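Local coordinates for protein type III restriction-modification enzyme EcoP15I Mod subunit (Escherichia coli, PDB 4ZCF) that binds the DNA site 5'-CAGCAG-3', methylates its second adenine using S-adenosyl-L-methionine, and joins the Res subunit for DNA restriction, at residues N606-G612 with L638-N644; L580-F585 with Y611-F615; G193-I199 with E242-T248; N416-I420 with S444-T450. All coordinates share one frame; numbering follows the deposited sequence.

Contact 1: N606-G612 with L638-N644; sequences NKVVFYG and LDLVVRN
Strands 607-611 and 639-643 run parallel in register from Lys607 beside Asp639 to Tyr611 beside Arg643, their axes 4.6 Å apart and 22° askew. Six backbone hydrogen bonds join the segments. They alternate in the parallel manner, so that Val608 gives its N to Asp639 O and takes Val641 N on its own O, each at 2.7 Å. Phe610 is the largest of the apolar side chains here. Its CG stands between the backbone N and the carbonyl carbon (chi1 68°), which turns the ring toward the partner strand: Leu640 CD1 lies 3.6 Å from Phe610 CD1 and Val642 CG1 3.7 Å from Phe610 CE2. Cut back to an alanine, this position would probably leave Leu640 and Val642 without the ring that joins them. Across the sheet, the branched Val609 lays CG1 over the centre of the Arg643 guanidinium, 3.7 Å above its plane. Lys607 and Arg643 share this face, and each forms a salt bridge with Asp553, which would offset their like charges; Trp549 of helix 539-552 adds a cation-pi contact to Arg643. With helix 618-629 as crossover the pair forms a beta-alpha-beta unit; strand 577-580 flanks 607-611, and Phe757 of the Res chain packs on Leu640 and Val642.

Contact 2: L580-F585 with Y611-F615; sequences LIAPNF and YGSNF
Asn614 ND2 donates to Ile581 O at 2.7 Å, and the bond is nearly straight, 176° at the hydrogen. A first torsion with CG anti to the carbonyl carbon (chi1 -72°) swings the amide toward the 580-585 loop, and the acceptor lies in its plane. Asparagine suits this place because its short amide supplies a donor to a loop carbonyl, while its CB and CG lie alongside the ring of Pro583, with 3.8 Å between the CB atoms of Asn614 and Pro583. A second bond, from Tyr611 N to Leu580 O at 2.9 Å, continues the pairing of the two strands up to the point where both chains turn away. The backbone O of Asn614 is held as well: a water donates to it at 2.7 Å and accepts from Phe585 N at 3.0 Å, bridging the loops. That water also sits over the centre of the Phe615 ring. Phe615 supplies the apolar part, its ring lying between Leu580 and Phe585. Its CZ rests on Leu580 CB at 3.5 Å, and its CE2 on Phe585 CB at 3.6 Å; the Phe585 and Phe615 rings meet obliquely, with planes 34° apart. The 3-10 turn 612-614 brings Asn614 and Phe615 back toward the first loop. Both loops follow adjacent parallel strands of the C-terminal domain's alpha/beta sheet, 577-580 and 607-611, and each leads into the next helix, 587-598 or 618-629. Leu623 of helix 618-629 packs on Leu580, Phe585 and Phe615, Tyr569 of strand 569-574 meets the Phe585 ring edge-to-face, and Ile581 touches helix 539-552.

Contact 3: G193-I199 with E242-T248; sequences GTIFISI and EYIIVYT
Phe196 and Val246 make the clearest fit between these antiparallel strands. Val246 has CG1 anti to its backbone N (chi1 -173°), which carries this methyl over the centre of the Phe196 ring, 3.9 Å from the centroid and 12° off its normal, a CH-pi contact. Ile244 CG2 meets the ring at its edge, 3.9 Å from Phe196 CD2. The flat ring thus rests against two branched side chains, one over its face and one at its edge. On the other side of the sheet isoleucines interlock with each other and with the CB atoms of two tyrosines. Ile199 curls its CD1 into the hollow between Tyr243 CB, at 3.7 Å, and Ile245 CG2, at 3.8 Å; next to it Ile197 and Ile245 lie side by side, and Ile195 CG2 presses on Tyr247 CB. The backbone joins Ile195, Ile197 and Ile199 to Tyr247, Ile245 and Tyr243 by paired hydrogen bonds. Strand 241-248, inserted antiparallel between 193-199 and 220-227, is a hallmark of the Rossmann-like methyltransferase fold. Chemically the centre is apolar and the polar groups are tied down: Thr248 OG1 bonds to Gly193 O, Ser198 OG to Tyr121 OH, Tyr247 OH to Asp212, and Glu242 to Tyr126 of the predicted S-adenosylmethionine-binding region, so the Glu242 end borders the probable cofactor site.

Contact 4: N416-I420 with S444-T450; sequences NAKTI and SGTTAHT
Ile420 packs tightly into the start of helix 446-455. Its CG2 meets Thr446 CG2 at 3.7 Å, its CB meets Thr450 OG1 at 3.5 Å, and its CD1 lies over one face of the His449 ring, near the rim. With CG1 between the backbone N and the carbonyl carbon (chi1 67°), the two branches can reach different residues of the helix, a task suited to a beta-branched aliphatic. Thr450 OG1 turns back to donate to Thr446 O at 2.8 Å, while Thr450 N reaches the same oxygen from the opposite face of its plane. Without the hydroxyl, as with an alanine at Thr450, Thr446 O would probably lose one of its two donors, and Ile420 CB the oxygen it rests on. The other end is looser. Ala417 CB touches just Ser444 OG, at 3.6 Å, and Asn416 beyond it is exposed. Segment 444-450 begins in the glycine-rich turn after strand 434-439, consistent with motif I (FxGxG) of this methyltransferase family. The bent chain of Lys418 carries NZ to a salt bridge with Asp123 of the predicted S-adenosylmethionine-binding region. Thr419 OG1 caps the N-terminus of helix 420-430 at Lys421 N and also bonds to Glu402; that helix packs with Glu424 and Ile427 against Thr450, and helix 487-500 covers Ile420 and His449.

Overall arrangement
Contacts 1 and 2 form one continuous region of the C-terminal domain: their centres lie 10 Å apart, they share Tyr611 and Gly612, and the Phe610 and Phe615 rings meet between them. Contacts 3 and 4 belong to the methylase domain, with centres 16 Å apart; they touch where Lys418 CE lies 3.7 Å from Ser198 OG, close to Tyr126 and Asp123 of the predicted cofactor-binding region. Contact 3 is the nearest to the bound DNA, about 11 Å between nearest atoms, against about 22 Å for contact 4 and 39 and 49 Å for contacts 1 and 2. Centres of the two pairs lie 42 to 47 Å apart, well separated.

Contact 1: N606-G612 with L638-N644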
loop_
_atom_site.group_PDB
_atom_site.type_symbol
_atom_site.label_atom_id
_atom_site.label_comp_id
_atom_site.label_asym_id
_atom_site.label_seq_id
_atom_site.Cartn_x
_atom_site.Cartn_y
_atom_site.Cartn_z
ATOM N N ASN A 606 5.457 -5.161 37.379
ATOM C CA ASN A 606 6.806 -4.714 37.040
ATOM C C ASN A 606 6.866 -3.205 36.902
ATOM O O ASN A 606 7.937 -2.634 36.688
ATOM C CB ASN A 606 7.258 -5.391 35.737
ATOM C CG ASN A 606 6.202 -5.412 34.659
ATOM O OD1 ASN A 606 5.995 -4.431 33.937
ATOM N ND2 ASN A 606 5.489 -6.525 34.550
ATOM N N LYS A 607 5.718 -2.563 37.045
ATOM C CA LYS A 607 5.559 -1.123 36.906
ATOM C C LYS A 607 4.460 -0.682 37.886
ATOM O O LYS A 607 3.434 -1.365 38.004
ATOM C CB LYS A 607 5.165 -0.813 35.441
ATOM C CG LYS A 607 5.369 0.622 34.989
ATOM C CD LYS A 607 4.757 0.808 33.598
ATOM C CE LYS A 607 4.091 2.150 33.422
ATOM N NZ LYS A 607 3.099 2.143 32.327
ATOM N N VAL A 608 4.704 0.418 38.631
ATOM C CA VAL A 608 3.745 0.992 39.599
ATOM C C VAL A 608 3.473 2.443 39.191
ATOM O O VAL A 608 4.407 3.243 39.108
ATOM C CB VAL A 608 4.164 0.852 41.098
ATOM C CG1 VAL A 608 3.053 1.323 42.034
ATOM C CG2 VAL A 608 4.564 -0.579 41.437
ATOM N N VAL A 609 2.212 2.747 38.857
ATOM C CA VAL A 609 1.752 4.079 38.421
ATOM C C VAL A 609 0.817 4.676 39.498
ATOM O O VAL A 609 -0.167 4.052 39.862
ATOM C CB VAL A 609 1.074 4.053 37.012
ATOM C CG1 VAL A 609 0.904 5.457 36.434
ATOM C CG2 VAL A 609 1.826 3.157 36.041
ATOM N N PHE A 610 1.130 5.864 40.004
ATOM C CA PHE A 610 0.290 6.496 41.027
ATOM C C PHE A 610 -0.097 7.931 40.659
ATOM O O PHE A 610 0.660 8.627 39.984
ATOM C CB PHE A 610 0.945 6.414 42.430
ATOM C CG PHE A 610 2.191 7.256 42.587
ATOM C CD1 PHE A 610 3.441 6.752 42.242
ATOM C CD2 PHE A 610 2.110 8.571 43.032
ATOM C CE1 PHE A 610 4.583 7.553 42.323
ATOM C CE2 PHE A 610 3.258 9.362 43.131
ATOM C CZ PHE A 610 4.483 8.846 42.771
ATOM N N TYR A 611 -1.276 8.364 41.101
ATOM C CA TYR A 611 -1.774 9.716 40.853
ATOM C C TYR A 611 -1.140 10.742 41.836
ATOM O O TYR A 611 -1.491 10.771 43.017
ATOM C CB TYR A 611 -3.309 9.696 40.938
ATOM C CG TYR A 611 -4.002 11.005 40.667
ATOM C CD1 TYR A 611 -3.571 11.848 39.650
ATOM C CD2 TYR A 611 -5.152 11.358 41.356
ATOM C CE1 TYR A 611 -4.222 13.054 39.383
ATOM C CE2 TYR A 611 -5.798 12.571 41.116
ATOM C CZ TYR A 611 -5.336 13.412 40.119
ATOM O OH TYR A 611 -6.002 14.582 39.839
ATOM N N GLY A 612 -0.216 11.560 41.310
ATOM C CA GLY A 612 0.535 12.613 41.995
ATOM C C GLY A 612 -0.228 13.458 42.993
ATOM O O GLY A 612 0.163 13.518 44.162
ATOM N N LEU A 638 10.688 -3.278 40.399
ATOM C CA LEU A 638 9.491 -2.520 40.039
ATOM C C LEU A 638 9.762 -1.034 39.784
ATOM O O LEU A 638 10.250 -0.338 40.680
ATOM C CB LEU A 638 8.417 -2.684 41.128
ATOM C CG LEU A 638 7.749 -4.055 41.235
ATOM C CD1 LEU A 638 8.461 -4.950 42.240
ATOM C CD2 LEU A 638 6.289 -3.915 41.612
ATOM N N ASP A 639 9.432 -0.549 38.562
ATOM C CA ASP A 639 9.552 0.871 38.210
ATOM C C ASP A 639 8.385 1.643 38.816
ATOM O O ASP A 639 7.295 1.082 38.978
ATOM C CB ASP A 639 9.601 1.101 36.692
ATOM C CG ASP A 639 10.069 2.504 36.304
ATOM O OD1 ASP A 639 11.147 2.939 36.801
ATOM O OD2 ASP A 639 9.366 3.167 35.499
ATOM N N LEU A 640 8.623 2.929 39.165
ATOM C CA LEU A 640 7.627 3.791 39.801
ATOM C C LEU A 640 7.378 5.074 39.013
ATOM O O LEU A 640 8.218 5.972 38.993
ATOM C CB LEU A 640 7.996 4.054 41.284
ATOM C CG LEU A 640 7.001 4.856 42.115
ATOM C CD1 LEU A 640 5.798 4.020 42.514
ATOM C CD2 LEU A 640 7.665 5.451 43.327
ATOM N N VAL A 641 6.195 5.164 38.391
ATOM C CA VAL A 641 5.785 6.280 37.535
ATOM C C VAL A 641 4.802 7.225 38.244
ATOM O O VAL A 641 3.948 6.750 38.999
ATOM C CB VAL A 641 5.199 5.694 36.208
ATOM C CG1 VAL A 641 4.771 6.787 35.226
ATOM C CG2 VAL A 641 6.184 4.739 35.543
ATOM N N VAL A 642 4.925 8.556 37.986
ATOM C CA VAL A 642 4.038 9.634 38.452
ATOM C C VAL A 642 3.176 10.130 37.273
ATOM O O VAL A 642 3.711 10.456 36.198
ATOM C CB VAL A 642 4.742 10.884 39.058
ATOM C CG1 VAL A 642 3.915 11.474 40.202
ATOM C CG2 VAL A 642 6.174 10.612 39.489
ATOM N N ARG A 643 1.868 10.304 37.518
ATOM C CA ARG A 643 0.967 10.832 36.500
ATOM C C ARG A 643 -0.009 11.848 37.097
ATOM O O ARG A 643 -0.668 11.550 38.094
ATOM C CB ARG A 643 0.240 9.694 35.753
ATOM C CG ARG A 643 -0.277 10.118 34.383
ATOM C CD ARG A 643 -0.593 8.940 33.495
ATOM N NE ARG A 643 0.602 8.167 33.199
ATOM C CZ ARG A 643 0.611 6.870 32.931
ATOM N NH1 ARG A 643 -0.519 6.175 32.945
ATOM N NH2 ARG A 643 1.752 6.252 32.670
ATOM N N ASN A 644 -0.103 13.045 36.469
ATOM C CA ASN A 644 -0.943 14.187 36.870
ATOM C C ASN A 644 -0.733 14.624 38.329
ATOM O O ASN A 644 0.353 14.462 38.884
ATOM C CB ASN A 644 -2.429 13.936 36.580
ATOM C CG ASN A 644 -2.862 14.221 35.167
ATOM O OD1 ASN A 644 -3.115 13.307 34.369
ATOM N ND2 ASN A 644 -3.030 15.497 34.848
#

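Contact 2: L580-F585 with Y611-F615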
loop_
_atom_site.group_PDB
_atom_site.type_symbol
_atom_site.label_atom_id
_atom_site.label_comp_id
_atom_site.label_asym_id
_atom_site.label_seq_id
_atom_site.Cartn_x
_atom_site.Cartn_y
_atom_site.Cartn_z
ATOM N N LEU A 580 -2.298 3.275 41.458
ATOM C CA LEU A 580 -2.685 3.790 42.769
ATOM C C LEU A 580 -3.202 5.207 42.564
ATOM O O LEU A 580 -2.419 6.159 42.543
ATOM C CB LEU A 580 -1.553 3.725 43.819
ATOM C CG LEU A 580 -0.670 2.491 43.888
ATOM C CD1 LEU A 580 0.496 2.727 44.816
ATOM C CD2 LEU A 580 -1.437 1.267 44.302
ATOM N N ILE A 581 -4.525 5.326 42.343
ATOM C CA ILE A 581 -5.218 6.585 42.087
ATOM C C ILE A 581 -5.761 7.210 43.384
ATOM O O ILE A 581 -5.602 8.412 43.595
ATOM C CB ILE A 581 -6.336 6.447 40.995
ATOM C CG1 ILE A 581 -5.925 5.488 39.839
ATOM C CG2 ILE A 581 -6.825 7.828 40.507
ATOM C CD1 ILE A 581 -6.678 5.574 38.483
ATOM N N ALA A 582 -6.424 6.401 44.225
ATOM C CA ALA A 582 -7.059 6.837 45.478
ATOM C C ALA A 582 -6.092 7.533 46.471
ATOM O O ALA A 582 -4.909 7.168 46.517
ATOM C CB ALA A 582 -7.738 5.653 46.150
ATOM N N PRO A 583 -6.543 8.534 47.278
ATOM C CA PRO A 583 -5.624 9.108 48.272
ATOM C C PRO A 583 -5.571 8.202 49.504
ATOM O O PRO A 583 -6.249 7.166 49.542
ATOM C CB PRO A 583 -6.232 10.487 48.580
ATOM C CG PRO A 583 -7.665 10.408 48.137
ATOM C CD PRO A 583 -7.898 9.112 47.405
ATOM N N ASN A 584 -4.775 8.590 50.512
ATOM C CA ASN A 584 -4.662 7.868 51.778
ATOM C C ASN A 584 -3.995 6.496 51.686
ATOM O O ASN A 584 -4.392 5.578 52.399
ATOM C CB ASN A 584 -6.004 7.843 52.577
ATOM C CG ASN A 584 -6.681 9.194 52.686
ATOM O OD1 ASN A 584 -6.205 10.109 53.375
ATOM N ND2 ASN A 584 -7.791 9.364 51.979
ATOM N N PHE A 585 -2.946 6.372 50.849
ATOM C CA PHE A 585 -2.136 5.153 50.734
ATOM C C PHE A 585 -1.249 5.111 52.003
ATOM O O PHE A 585 -0.574 6.100 52.317
ATOM C CB PHE A 585 -1.309 5.165 49.427
ATOM C CG PHE A 585 -0.363 3.999 49.227
ATOM C CD1 PHE A 585 -0.823 2.785 48.734
ATOM C CD2 PHE A 585 0.996 4.127 49.505
ATOM C CE1 PHE A 585 0.058 1.708 48.543
ATOM C CE2 PHE A 585 1.869 3.038 49.345
ATOM C CZ PHE A 585 1.395 1.837 48.872
ATOM N N TYR A 611 -1.276 8.364 41.101
ATOM C CA TYR A 611 -1.774 9.716 40.853
ATOM C C TYR A 611 -1.140 10.742 41.836
ATOM O O TYR A 611 -1.491 10.771 43.017
ATOM C CB TYR A 611 -3.309 9.696 40.938
ATOM C CG TYR A 611 -4.002 11.005 40.667
ATOM C CD1 TYR A 611 -3.571 11.848 39.650
ATOM C CD2 TYR A 611 -5.152 11.358 41.356
ATOM C CE1 TYR A 611 -4.222 13.054 39.383
ATOM C CE2 TYR A 611 -5.798 12.571 41.116
ATOM C CZ TYR A 611 -5.336 13.412 40.119
ATOM O OH TYR A 611 -6.002 14.582 39.839
ATOM N N GLY A 612 -0.216 11.560 41.310
ATOM C CA GLY A 612 0.535 12.613 41.995
ATOM C C GLY A 612 -0.228 13.458 42.993
ATOM O O GLY A 612 0.163 13.518 44.162
ATOM N N SER A 613 -1.347 14.084 42.551
ATOM C CA SER A 613 -2.224 14.943 43.371
ATOM C C SER A 613 -2.717 14.298 44.683
ATOM O O SER A 613 -2.947 15.015 45.664
ATOM C CB SER A 613 -3.423 15.413 42.556
ATOM O OG SER A 613 -3.212 16.712 42.029
ATOM N N ASN A 614 -2.894 12.957 44.687
ATOM C CA ASN A 614 -3.367 12.183 45.838
ATOM C C ASN A 614 -2.226 11.528 46.649
ATOM O O ASN A 614 -2.488 10.708 47.544
ATOM C CB ASN A 614 -4.389 11.140 45.371
ATOM C CG ASN A 614 -5.713 11.716 44.962
ATOM O OD1 ASN A 614 -6.051 12.869 45.268
ATOM N ND2 ASN A 614 -6.522 10.903 44.299
ATOM N N PHE A 615 -0.962 11.899 46.324
ATOM C CA PHE A 615 0.262 11.389 46.967
ATOM C C PHE A 615 1.234 12.533 47.332
ATOM O O PHE A 615 1.830 12.541 48.416
ATOM C CB PHE A 615 0.960 10.356 46.055
ATOM C CG PHE A 615 0.397 8.948 46.073
ATOM C CD1 PHE A 615 -0.780 8.638 45.396
ATOM C CD2 PHE A 615 1.087 7.913 46.698
ATOM C CE1 PHE A 615 -1.279 7.332 45.384
ATOM C CE2 PHE A 615 0.595 6.602 46.666
ATOM C CZ PHE A 615 -0.586 6.323 46.011
HETATM O O HOH W 1 -1.948 8.383 48.800
#

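Contact 3: G193-I199 with E242-T248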
loop_
_atom_site.group_PDB
_atom_site.type_symbol
_atom_site.label_atom_id
_atom_site.label_comp_id
_atom_site.label_asym_id
_atom_site.label_seq_id
_atom_site.Cartn_x
_atom_site.Cartn_y
_atom_site.Cartn_z
ATOM N N GLY A 193 -1.087 -6.744 7.161
ATOM C CA GLY A 193 -2.442 -6.207 7.190
ATOM C C GLY A 193 -2.833 -5.468 5.936
ATOM O O GLY A 193 -1.977 -5.163 5.097
ATOM N N THR A 194 -4.164 -5.237 5.779
ATOM C CA THR A 194 -4.802 -4.619 4.607
ATOM C C THR A 194 -5.927 -3.651 4.941
ATOM O O THR A 194 -6.627 -3.826 5.927
ATOM C CB THR A 194 -5.372 -5.696 3.641
ATOM O OG1 THR A 194 -6.129 -6.660 4.370
ATOM C CG2 THR A 194 -4.306 -6.387 2.812
ATOM N N ILE A 195 -6.104 -2.645 4.097
ATOM C CA ILE A 195 -7.197 -1.685 4.143
ATOM C C ILE A 195 -8.050 -1.900 2.882
ATOM O O ILE A 195 -7.498 -2.152 1.826
ATOM C CB ILE A 195 -6.754 -0.193 4.351
ATOM C CG1 ILE A 195 -7.984 0.756 4.444
ATOM C CG2 ILE A 195 -5.738 0.276 3.292
ATOM C CD1 ILE A 195 -7.762 2.097 5.097
ATOM N N PHE A 196 -9.382 -1.837 3.017
ATOM C CA PHE A 196 -10.419 -1.928 1.970
ATOM C C PHE A 196 -11.253 -0.622 2.078
ATOM O O PHE A 196 -11.665 -0.255 3.181
ATOM C CB PHE A 196 -11.298 -3.165 2.241
ATOM C CG PHE A 196 -10.692 -4.517 1.930
ATOM C CD1 PHE A 196 -9.723 -5.069 2.750
ATOM C CD2 PHE A 196 -11.104 -5.244 0.819
ATOM C CE1 PHE A 196 -9.153 -6.319 2.457
ATOM C CE2 PHE A 196 -10.555 -6.507 0.541
ATOM C CZ PHE A 196 -9.596 -7.044 1.376
ATOM N N ILE A 197 -11.407 0.138 0.966
ATOM C CA ILE A 197 -12.135 1.421 0.932
ATOM C C ILE A 197 -13.168 1.456 -0.165
ATOM O O ILE A 197 -12.804 1.458 -1.345
ATOM C CB ILE A 197 -11.228 2.686 0.857
ATOM C CG1 ILE A 197 -9.968 2.577 1.749
ATOM C CG2 ILE A 197 -12.049 3.974 1.165
ATOM C CD1 ILE A 197 -8.929 3.673 1.558
ATOM N N SER A 198 -14.460 1.527 0.221
ATOM C CA SER A 198 -15.591 1.641 -0.700
ATOM C C SER A 198 -15.687 3.066 -1.191
ATOM O O SER A 198 -15.594 3.995 -0.394
ATOM C CB SER A 198 -16.907 1.304 -0.000
ATOM O OG SER A 198 -17.082 -0.093 0.144
ATOM N N ILE A 199 -15.883 3.241 -2.507
ATOM C CA ILE A 199 -16.076 4.543 -3.146
ATOM C C ILE A 199 -16.793 4.313 -4.407
ATOM O O ILE A 199 -16.911 3.176 -4.823
ATOM C CB ILE A 199 -14.800 5.398 -3.429
ATOM C CG1 ILE A 199 -13.539 4.571 -3.577
ATOM C CG2 ILE A 199 -14.679 6.672 -2.517
ATOM C CD1 ILE A 199 -13.328 4.065 -4.891
ATOM N N GLU A 242 -19.735 0.471 -8.291
ATOM C CA GLU A 242 -18.836 1.271 -7.489
ATOM C C GLU A 242 -17.572 0.431 -7.226
ATOM O O GLU A 242 -17.401 -0.633 -7.823
ATOM C CB GLU A 242 -19.516 1.787 -6.219
ATOM C CG GLU A 242 -20.423 0.792 -5.517
ATOM C CD GLU A 242 -20.859 1.334 -4.181
ATOM O OE1 GLU A 242 -21.867 2.077 -4.144
ATOM O OE2 GLU A 242 -20.135 1.093 -3.188
ATOM N N TYR A 243 -16.691 0.901 -6.373
ATOM C CA TYR A 243 -15.405 0.241 -6.165
ATOM C C TYR A 243 -15.057 -0.025 -4.720
ATOM O O TYR A 243 -15.655 0.527 -3.817
ATOM C CB TYR A 243 -14.268 1.081 -6.817
ATOM C CG TYR A 243 -14.571 1.622 -8.205
ATOM C CD1 TYR A 243 -14.256 0.888 -9.344
ATOM C CD2 TYR A 243 -15.147 2.878 -8.376
ATOM C CE1 TYR A 243 -14.556 1.367 -10.621
ATOM C CE2 TYR A 243 -15.447 3.372 -9.652
ATOM C CZ TYR A 243 -15.128 2.620 -10.773
ATOM O OH TYR A 243 -15.410 3.087 -12.033
ATOM N N ILE A 244 -14.062 -0.868 -4.525
ATOM C CA ILE A 244 -13.418 -1.221 -3.264
ATOM C C ILE A 244 -11.906 -1.227 -3.575
ATOM O O ILE A 244 -11.430 -2.136 -4.256
ATOM C CB ILE A 244 -13.928 -2.549 -2.619
ATOM C CG1 ILE A 244 -15.507 -2.560 -2.543
ATOM C CG2 ILE A 244 -13.263 -2.775 -1.224
ATOM C CD1 ILE A 244 -16.228 -3.783 -1.975
ATOM N N ILE A 245 -11.192 -0.151 -3.163
ATOM C CA ILE A 245 -9.743 -0.035 -3.317
ATOM C C ILE A 245 -9.079 -0.813 -2.157
ATOM O O ILE A 245 -9.581 -0.785 -1.045
ATOM C CB ILE A 245 -9.200 1.414 -3.510
ATOM C CG1 ILE A 245 -8.971 2.132 -2.204
ATOM C CG2 ILE A 245 -10.033 2.263 -4.487
ATOM C CD1 ILE A 245 -7.984 3.242 -2.356
ATOM N N VAL A 246 -8.020 -1.580 -2.439
ATOM C CA VAL A 246 -7.352 -2.426 -1.439
ATOM C C VAL A 246 -5.854 -2.086 -1.398
ATOM O O VAL A 246 -5.226 -1.949 -2.448
ATOM C CB VAL A 246 -7.611 -3.941 -1.723
ATOM C CG1 VAL A 246 -7.075 -4.827 -0.614
ATOM C CG2 VAL A 246 -9.089 -4.226 -1.957
ATOM N N TYR A 247 -5.305 -1.883 -0.201
ATOM C CA TYR A 247 -3.882 -1.592 0.003
ATOM C C TYR A 247 -3.395 -2.433 1.172
ATOM O O TYR A 247 -4.186 -2.925 1.960
ATOM C CB TYR A 247 -3.615 -0.083 0.274
ATOM C CG TYR A 247 -3.581 0.810 -0.954
ATOM C CD1 TYR A 247 -4.750 1.137 -1.638
ATOM C CD2 TYR A 247 -2.383 1.344 -1.422
ATOM C CE1 TYR A 247 -4.722 1.925 -2.784
ATOM C CE2 TYR A 247 -2.344 2.133 -2.573
ATOM C CZ TYR A 247 -3.521 2.438 -3.237
ATOM O OH TYR A 247 -3.519 3.264 -4.330
ATOM N N THR A 248 -2.094 -2.624 1.248
ATOM C CA THR A 248 -1.421 -3.382 2.292
ATOM C C THR A 248 -0.462 -2.442 3.020
ATOM O O THR A 248 -0.149 -1.376 2.484
ATOM C CB THR A 248 -0.773 -4.645 1.692
ATOM O OG1 THR A 248 -0.191 -5.431 2.725
ATOM C CG2 THR A 248 0.240 -4.344 0.618
#

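Contact 4: N416-I420 with S444-T450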
loop_
_atom_site.group_PDB
_atom_site.type_symbol
_atom_site.label_atom_id
_atom_site.label_comp_id
_atom_site.label_asym_id
_atom_site.label_seq_id
_atom_site.Cartn_x
_atom_site.Cartn_y
_atom_site.Cartn_z
ATOM N N ASN A 416 -28.430 4.458 2.515
ATOM C CA ASN A 416 -27.650 3.722 1.499
ATOM C C ASN A 416 -26.619 2.749 2.140
ATOM O O ASN A 416 -25.469 2.622 1.665
ATOM C CB ASN A 416 -26.963 4.694 0.530
ATOM N N ALA A 417 -27.065 2.044 3.220
ATOM C CA ALA A 417 -26.268 1.097 4.009
ATOM C C ALA A 417 -25.659 -0.059 3.187
ATOM O O ALA A 417 -26.130 -0.391 2.098
ATOM C CB ALA A 417 -27.095 0.553 5.163
ATOM N N LYS A 418 -24.589 -0.642 3.700
ATOM C CA LYS A 418 -23.972 -1.745 3.003
ATOM C C LYS A 418 -24.620 -3.024 3.442
ATOM O O LYS A 418 -24.935 -3.189 4.633
ATOM C CB LYS A 418 -22.450 -1.836 3.302
ATOM C CG LYS A 418 -21.581 -0.712 2.738
ATOM C CD LYS A 418 -21.377 -0.799 1.242
ATOM C CE LYS A 418 -20.708 0.432 0.737
ATOM N NZ LYS A 418 -21.639 1.577 0.706
ATOM N N THR A 419 -24.730 -3.974 2.505
ATOM C CA THR A 419 -25.173 -5.310 2.834
ATOM C C THR A 419 -24.034 -6.074 3.535
ATOM O O THR A 419 -22.861 -5.858 3.248
ATOM C CB THR A 419 -25.819 -6.037 1.657
ATOM O OG1 THR A 419 -25.912 -7.420 2.005
ATOM C CG2 THR A 419 -25.044 -5.888 0.348
ATOM N N ILE A 420 -24.394 -6.933 4.472
ATOM C CA ILE A 420 -23.501 -7.801 5.242
ATOM C C ILE A 420 -22.889 -8.901 4.351
ATOM O O ILE A 420 -21.821 -9.405 4.669
ATOM C CB ILE A 420 -24.231 -8.355 6.526
ATOM C CG1 ILE A 420 -25.393 -9.335 6.154
ATOM C CG2 ILE A 420 -24.732 -7.197 7.425
ATOM C CD1 ILE A 420 -26.285 -9.895 7.314
ATOM N N SER A 444 -24.174 1.991 9.900
ATOM C CA SER A 444 -25.286 1.265 10.486
ATOM C C SER A 444 -24.839 0.135 11.404
ATOM O O SER A 444 -25.668 -0.377 12.148
ATOM C CB SER A 444 -26.192 0.720 9.382
ATOM O OG SER A 444 -25.513 0.047 8.333
ATOM N N GLY A 445 -23.550 -0.240 11.338
ATOM C CA GLY A 445 -22.949 -1.328 12.104
ATOM C C GLY A 445 -22.732 -2.618 11.325
ATOM O O GLY A 445 -22.474 -3.677 11.911
ATOM N N THR A 446 -22.819 -2.538 9.991
ATOM C CA THR A 446 -22.661 -3.657 9.043
ATOM C C THR A 446 -21.443 -4.553 9.269
ATOM O O THR A 446 -21.586 -5.781 9.209
ATOM C CB THR A 446 -22.668 -3.122 7.621
ATOM O OG1 THR A 446 -23.748 -2.199 7.472
ATOM C CG2 THR A 446 -22.695 -4.223 6.580
ATOM N N THR A 447 -20.247 -3.951 9.461
ATOM C CA THR A 447 -19.002 -4.719 9.629
ATOM C C THR A 447 -19.025 -5.541 10.905
ATOM O O THR A 447 -18.611 -6.687 10.912
ATOM C CB THR A 447 -17.762 -3.793 9.494
ATOM O OG1 THR A 447 -17.889 -3.032 8.308
ATOM C CG2 THR A 447 -16.479 -4.554 9.405
ATOM N N ALA A 448 -19.509 -4.936 11.984
ATOM C CA ALA A 448 -19.642 -5.531 13.304
ATOM C C ALA A 448 -20.601 -6.714 13.219
ATOM O O ALA A 448 -20.251 -7.796 13.659
ATOM C CB ALA A 448 -20.150 -4.480 14.277
ATOM N N HIS A 449 -21.750 -6.526 12.543
ATOM C CA HIS A 449 -22.766 -7.548 12.317
ATOM C C HIS A 449 -22.143 -8.734 11.572
ATOM O O HIS A 449 -22.269 -9.876 12.019
ATOM C CB HIS A 449 -23.965 -6.950 11.555
ATOM C CG HIS A 449 -25.176 -7.840 11.480
ATOM N ND1 HIS A 449 -26.425 -7.329 11.135
ATOM C CD2 HIS A 449 -25.296 -9.178 11.678
ATOM C CE1 HIS A 449 -27.247 -8.364 11.121
ATOM N NE2 HIS A 449 -26.619 -9.494 11.460
ATOM N N THR A 450 -21.425 -8.451 10.477
ATOM C CA THR A 450 -20.708 -9.420 9.659
ATOM C C THR A 450 -19.752 -10.262 10.514
ATOM O O THR A 450 -19.621 -11.450 10.258
ATOM C CB THR A 450 -20.004 -8.665 8.515
ATOM O OG1 THR A 450 -20.988 -8.042 7.672
ATOM C CG2 THR A 450 -19.094 -9.551 7.696
#